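Local coordinates for protein Methylcobalamin\: coenzyme M methyltransferase (Methanosarcina mazei, PDB 4AY7) that transfers the methyl group of a methylated corrinoid protein to coenzyme M in methanogenesis, probably by activating the thiol at its zinc site, at residues Y195-V200 against S237-V242. Residues are numbered along the deposited sequence; the frame is centred on the assembly and turned at random.
Sequences YANAMV and SSVNSV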
# COMPACT_ATOMS: atom_id res chain seq x y z
N TYR A 195 6.46 13.16 2.01
CA TYR A 195 6.06 12.59 0.69
C TYR A 195 4.57 12.29 0.65
O TYR A 195 3.87 12.65 -0.30
CB TYR A 195 6.84 11.31 0.45
CG TYR A 195 6.51 10.55 -0.84
CD1 TYR A 195 6.21 11.22 -2.02
CD2 TYR A 195 6.51 9.17 -0.85
CE1 TYR A 195 5.91 10.53 -3.19
CE2 TYR A 195 6.28 8.44 -2.04
CZ TYR A 195 5.95 9.14 -3.21
OH TYR A 195 5.66 8.47 -4.36
N ALA A 196 4.07 11.67 1.71
CA ALA A 196 2.62 11.36 1.81
C ALA A 196 1.76 12.64 1.64
O ALA A 196 0.86 12.66 0.83
CB ALA A 196 2.32 10.68 3.15
N ASN A 197 2.05 13.70 2.39
CA ASN A 197 1.36 14.93 2.21
C ASN A 197 1.45 15.56 0.88
O ASN A 197 0.49 16.23 0.43
CB ASN A 197 1.68 15.93 3.37
CG ASN A 197 1.02 15.54 4.70
OD1 ASN A 197 -0.06 15.03 4.71
ND2 ASN A 197 1.70 15.78 5.82
N ALA A 198 2.61 15.40 0.21
CA ALA A 198 2.72 15.82 -1.16
C ALA A 198 1.78 15.08 -2.07
O ALA A 198 1.22 15.70 -2.99
CB ALA A 198 4.15 15.68 -1.71
N MET A 199 1.69 13.77 -1.93
CA MET A 199 0.69 13.03 -2.74
C MET A 199 -0.73 13.51 -2.46
O MET A 199 -1.50 13.69 -3.40
CB MET A 199 0.78 11.52 -2.51
CG MET A 199 2.02 10.89 -3.06
SD MET A 199 2.02 9.07 -3.23
CE MET A 199 2.35 8.57 -1.55
N VAL A 200 -1.05 13.80 -1.20
CA VAL A 200 -2.34 14.37 -0.88
C VAL A 200 -2.53 15.68 -1.60
O VAL A 200 -3.59 15.89 -2.22
CB VAL A 200 -2.55 14.52 0.67
CG1 VAL A 200 -3.82 15.31 0.99
CG2 VAL A 200 -2.58 13.13 1.35
N SER A 237 -0.96 10.18 12.28
CA SER A 237 -1.46 11.45 12.82
C SER A 237 -1.04 12.70 12.05
O SER A 237 -1.66 13.75 12.19
CB SER A 237 -1.16 11.55 14.31
OG SER A 237 0.21 11.81 14.50
N SER A 238 0.06 12.62 11.32
CA SER A 238 0.61 13.79 10.65
C SER A 238 0.22 13.94 9.18
O SER A 238 0.49 14.98 8.54
CB SER A 238 2.12 13.70 10.74
OG SER A 238 2.57 13.52 12.11
N VAL A 239 -0.29 12.86 8.61
CA VAL A 239 -0.69 12.81 7.21
C VAL A 239 -2.14 13.28 7.06
O VAL A 239 -3.05 12.78 7.75
CB VAL A 239 -0.51 11.39 6.67
CG1 VAL A 239 -1.09 11.24 5.25
CG2 VAL A 239 0.98 11.09 6.61
N ASN A 240 -2.33 14.21 6.14
CA ASN A 240 -3.58 14.96 5.98
C ASN A 240 -4.61 14.27 5.10
O ASN A 240 -5.21 14.87 4.24
CB ASN A 240 -3.22 16.39 5.50
CG ASN A 240 -2.41 17.12 6.58
OD1 ASN A 240 -2.79 17.06 7.72
ND2 ASN A 240 -1.32 17.68 6.25
N SER A 241 -4.78 12.96 5.30
CA SER A 241 -5.85 12.20 4.61
C SER A 241 -6.15 10.95 5.41
O SER A 241 -5.40 10.58 6.35
CB SER A 241 -5.42 11.77 3.18
OG SER A 241 -4.37 10.81 3.26
N VAL A 242 -7.23 10.29 4.99
CA VAL A 242 -7.44 8.90 5.33
C VAL A 242 -6.23 8.08 4.93
O VAL A 242 -5.58 8.33 3.88
CB VAL A 242 -8.78 8.40 4.71
CG1 VAL A 242 -8.88 6.86 4.78
CG2 VAL A 242 -9.97 9.16 5.36
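Asn197 OD1 accepts the backbone N-H of Asn240 at 2.8 Å, in the plane of the Asn197 carbonyl and nearly straight at the hydrogen (167°). The other end of the same amide works too: Asn197 ND2 donates a hydrogen bond to the carbonyl O of Ser238 at 3.1 Å, on a straight line and within the amide plane. One side chain thus bridges the carbonyl O of Ser238 and the N-H of Asn240, the two backbone groups flanking Val239. The two bonds fix the rotation of the amide and which end is oxygen. CG of Asn197 lies anti to its own carbonyl carbon, beside the backbone N (chi1 -72°); the amide it bears reaches from the helix surface across to the loop. The side chain of Asn240 lies over it with the two amide planes 14° apart; its ND2 comes to 3.3 Å from Asn197 OD1, but the angle is too poor for a hydrogen bond. In this TIM-barrel fold of the uroporphyrinogen decarboxylase family, the contact joins two successive outer helices: 178-202 near its C-terminal end, and 221-238, whose chain leaves helical geometry at Val239 and runs through a short loop into strand 242-246. Strand 206-210 lies beneath, Val242 pairing through its backbone with Ile207, whose side chain also touches Ala196, Val200 and Ser241. The buried Ala196 packs its CB on Val239 CG2 at 3.7 Å, with CG1 only slightly farther off. One helical turn beyond Ala196, Val200 spreads its two methyls over the loop: CG1 lies 3.6 Å from the carbonyl O of Asn240, while CG2 meets CB and OG of Ser241, the latter at 3.5 Å. That hydroxyl donates to the carbonyl O of Val242 from above the carbonyl plane.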